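Acetylxylan esterase A (Aspergillus awamori, PDB 5X6S) removes acetyl side groups from the backbone of acetylated xylans, a serine esterase reaction in the breakdown of plant cell-wall polysaccharide. Local coordinates at residues V78-L84 with C149-N153. Residues are numbered along the deposited sequence; the frame is centred on the assembly and turned at random.
Sequences VSSQATL and CFYSN. With NAG (2-acetamido-2-deoxy-beta-D-glucopyranose), chain C.
V78 lays CG2 against F150, 3.7 Å from CB, and both side chains pack on M123 of helix 120-131. The segments come closest at S79 and Y151 (CA to CA 4.3 Å), and one hydrogen bond joins them: S152 N donates to S79 O at 3.1 Å, with Y151 and S152 extended (phi/psi -34/132, -102/120). One water bridges V78 O (2.6 Å) and F150 N (3.0 Å); a second lies 2.8 Å from S79 O and 2.7 Å from S152 O. S79 OG bonds to Q156 and G159. S80 OG accepts from T83 N (2.9 Å), an ST motif opening the helical turn 81-83, which carries L84 CD1 to 4.0 Å from Y151 CA. Y151 (chi1 t) meets Q81 OE1 at its ring edge, 3.4 Å from CE1. NAG O6 donates to C149 O and N153 N to NAG O7, both 2.8 Å. Two alpha/beta-hydrolase loops, after strands 63-68 and 138-142, meet beside a glycan, with the side chain of F150 about 8 Å from that of S119, the probable nucleophile.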
ATOM      1  N   VAL A  78      -4.586  13.915  18.708  1.00 18.35           N
ATOM      2  CA  VAL A  78      -4.421  12.456  18.818  1.00 20.08           C
ATOM      3  C   VAL A  78      -5.460  11.862  19.838  1.00 20.32           C
ATOM      4  O   VAL A  78      -5.272  10.752  20.402  1.00 20.91           O
ATOM      5  CB  VAL A  78      -2.964  12.057  19.125  1.00 18.79           C
ATOM      6  CG1 VAL A  78      -2.077  12.324  17.898  1.00 19.67           C
ATOM      7  CG2 VAL A  78      -2.439  12.794  20.376  1.00 20.25           C
ATOM      8  N   SER A  79      -6.574  12.602  20.005  1.00 20.14           N
ATOM      9  CA  SER A  79      -7.592  12.299  21.015  1.00 20.57           C
ATOM     10  C   SER A  79      -9.022  12.098  20.524  1.00 20.40           C
ATOM     11  O   SER A  79      -9.767  11.338  21.120  1.00 20.78           O
ATOM     12  CB  SER A  79      -7.568  13.378  22.094  1.00 20.46           C
ATOM     13  OG  SER A  79      -7.889  14.663  21.609  1.00 19.13           O
ATOM     14  N   SER A  80      -9.415  12.810  19.471  1.00 19.99           N
ATOM     15  CA  SER A  80     -10.792  12.769  18.981  1.00 18.84           C
ATOM     16  C   SER A  80     -11.102  11.447  18.274  1.00 18.35           C
ATOM     17  O   SER A  80     -10.205  10.776  17.751  1.00 20.97           O
ATOM     18  CB  SER A  80     -11.059  13.954  18.050  1.00 17.86           C
ATOM     19  OG  SER A  80     -10.429  13.696  16.761  1.00 18.35           O
ATOM     20  N   GLN A  81     -12.379  11.078  18.201  1.00 18.40           N
ATOM     21  CA  GLN A  81     -12.774   9.928  17.388  1.00 19.75           C
ATOM     22  C   GLN A  81     -12.424  10.167  15.891  1.00 18.31           C
ATOM     23  O   GLN A  81     -12.036   9.276  15.188  1.00 19.07           O
ATOM     24  CB  GLN A  81     -14.284   9.682  17.522  1.00 21.76           C
ATOM     25  CG  GLN A  81     -14.697   9.144  18.894  1.00 24.07           C
ATOM     26  CD  GLN A  81     -13.913   7.902  19.239  1.00 26.40           C
ATOM     27  OE1 GLN A  81     -12.976   7.955  20.032  1.00 28.32           O
ATOM     28  NE2 GLN A  81     -14.230   6.802  18.571  1.00 28.69           N
ATOM     29  N   ALA A  82     -12.571  11.395  15.443  1.00 18.71           N
ATOM     30  CA  ALA A  82     -12.241  11.760  14.089  1.00 19.01           C
ATOM     31  C   ALA A  82     -10.788  11.456  13.733  1.00 19.18           C
ATOM     32  O   ALA A  82     -10.509  10.938  12.651  1.00 19.72           O
ATOM     33  CB  ALA A  82     -12.564  13.235  13.841  1.00 19.44           C
ATOM     34  N   THR A  83      -9.857  11.793  14.636  1.00 19.00           N
ATOM     35  CA  THR A  83      -8.435  11.594  14.360  1.00 17.52           C
ATOM     36  C   THR A  83      -8.033  10.130  14.569  1.00 17.89           C
ATOM     37  O   THR A  83      -7.041   9.676  14.001  1.00 17.13           O
ATOM     38  CB  THR A  83      -7.568  12.556  15.187  1.00 18.02           C
ATOM     39  OG1 THR A  83      -6.283  12.734  14.546  1.00 15.77           O
ATOM     40  CG2 THR A  83      -7.354  12.038  16.617  1.00 16.83           C
ATOM     41  N   LEU A  84      -8.786   9.413  15.419  1.00 17.70           N
ATOM     42  CA  LEU A  84      -8.512   8.031  15.773  1.00 17.82           C
ATOM     43  C   LEU A  84      -9.298   6.997  14.952  1.00 18.52           C
ATOM     44  O   LEU A  84      -9.379   5.820  15.316  1.00 18.38           O
ATOM     45  CB  LEU A  84      -8.721   7.798  17.309  1.00 19.22           C
ATOM     46  CG  LEU A  84      -7.782   8.602  18.228  1.00 19.09           C
ATOM     47  CD1 LEU A  84      -8.116   8.344  19.692  1.00 18.60           C
ATOM     48  CD2 LEU A  84      -6.271   8.319  17.951  1.00 18.37           C
ATOM     49  N   CYS A 149      -3.549   6.067  23.293  1.00 23.67           N
ATOM     50  CA  CYS A 149      -3.231   6.459  24.675  1.00 24.26           C
ATOM     51  C   CYS A 149      -3.753   7.857  25.015  1.00 24.56           C
ATOM     52  O   CYS A 149      -4.073   8.156  26.177  1.00 22.97           O
ATOM     53  CB  CYS A 149      -1.716   6.326  24.913  1.00 25.36           C
ATOM     54  SG  CYS A 149      -1.178   6.294  26.667  1.00 25.60           S
ATOM     55  N   PHE A 150      -3.863   8.737  24.003  1.00 22.01           N
ATOM     56  CA  PHE A 150      -4.403  10.073  24.231  1.00 22.98           C
ATOM     57  C   PHE A 150      -5.881  10.172  23.926  1.00 21.55           C
ATOM     58  O   PHE A 150      -6.443  11.276  23.932  1.00 22.43           O
ATOM     59  CB  PHE A 150      -3.628  11.178  23.472  1.00 22.66           C
ATOM     60  CG  PHE A 150      -2.636  11.937  24.320  1.00 22.69           C
ATOM     61  CD1 PHE A 150      -1.851  11.280  25.288  1.00 22.93           C
ATOM     62  CD2 PHE A 150      -2.451  13.309  24.134  1.00 23.07           C
ATOM     63  CE1 PHE A 150      -0.914  11.980  26.037  1.00 22.68           C
ATOM     64  CE2 PHE A 150      -1.497  14.015  24.868  1.00 23.82           C
ATOM     65  CZ  PHE A 150      -0.729  13.338  25.839  1.00 23.41           C
ATOM     66  N   TYR A 151      -6.502   9.036  23.681  1.00 23.34           N
ATOM     67  CA  TYR A 151      -7.985   8.961  23.626  1.00 24.73           C
ATOM     68  C   TYR A 151      -8.622   9.925  24.626  1.00 25.66           C
ATOM     69  O   TYR A 151      -8.227   9.995  25.806  1.00 25.19           O
ATOM     70  CB  TYR A 151      -8.429   7.527  23.910  1.00 26.02           C
ATOM     71  CG  TYR A 151      -9.911   7.339  24.106  1.00 27.76           C
ATOM     72  CD1 TYR A 151     -10.778   7.205  23.011  1.00 27.77           C
ATOM     73  CD2 TYR A 151     -10.455   7.264  25.408  1.00 28.91           C
ATOM     74  CE1 TYR A 151     -12.140   6.990  23.199  1.00 27.95           C
ATOM     75  CE2 TYR A 151     -11.805   7.076  25.614  1.00 28.77           C
ATOM     76  CZ  TYR A 151     -12.644   6.930  24.538  1.00 30.02           C
ATOM     77  OH  TYR A 151     -13.972   6.742  24.795  1.00 29.19           O
ATOM     78  N   SER A 152      -9.600  10.690  24.154  1.00 26.92           N
ATOM     79  CA  SER A 152     -10.419  11.532  25.023  1.00 26.80           C
ATOM     80  C   SER A 152     -11.774  10.866  25.255  1.00 26.30           C
ATOM     81  O   SER A 152     -12.533  10.608  24.302  1.00 25.34           O
ATOM     82  CB  SER A 152     -10.646  12.920  24.451  1.00 26.21           C
ATOM     83  OG  SER A 152     -11.737  13.524  25.093  1.00 25.08           O
ATOM     84  N   ASN A 153     -12.075  10.593  26.534  1.00 27.06           N
ATOM     85  CA  ASN A 153     -13.373  10.032  26.898  1.00 27.81           C
ATOM     86  C   ASN A 153     -14.563  10.963  26.704  1.00 28.46           C
ATOM     87  O   ASN A 153     -15.679  10.522  26.894  1.00 29.67           O
ATOM     88  CB  ASN A 153     -13.376   9.380  28.310  1.00 28.98           C
ATOM     89  CG  ASN A 153     -13.243  10.380  29.454  1.00 28.87           C
ATOM     90  OD1 ASN A 153     -13.496  11.573  29.332  1.00 27.89           O
ATOM     91  ND2 ASN A 153     -12.833   9.867  30.597  1.00 33.24           N
TER
HETATM   92  C1  NAG C   1      -6.976   8.932  28.910  1.00 29.30           C
HETATM   93  C2  NAG C   1      -8.508   8.856  28.950  1.00 28.50           C
HETATM   94  C3  NAG C   1      -9.006   7.473  29.376  1.00 31.36           C
HETATM   95  C4  NAG C   1      -8.378   6.365  28.533  1.00 30.55           C
HETATM   96  C5  NAG C   1      -6.851   6.557  28.462  1.00 27.84           C
HETATM   97  C6  NAG C   1      -6.231   5.601  27.466  1.00 27.41           C
HETATM   98  C7  NAG C   1      -9.729  10.879  29.608  1.00 31.93           C
HETATM   99  C8  NAG C   1     -10.057  11.826  30.718  1.00 32.53           C
HETATM  100  N2  NAG C   1      -8.970   9.847  29.898  1.00 28.85           N
HETATM  101  O3  NAG C   1     -10.418   7.474  29.285  1.00 32.22           O
HETATM  102  O4  NAG C   1      -8.590   5.053  29.024  1.00 35.32           O
HETATM  103  O5  NAG C   1      -6.431   7.876  28.131  1.00 29.13           O
HETATM  104  O6  NAG C   1      -4.826   5.809  27.494  1.00 26.78           O
HETATM  105  O7  NAG C   1     -10.160  11.113  28.471  1.00 36.45           O
HETATM  106  O   HOH W   1      -3.614   8.789  21.000  1.00 21.34           O
HETATM  107  O   HOH W   2     -12.355  10.364  21.591  1.00 23.84           O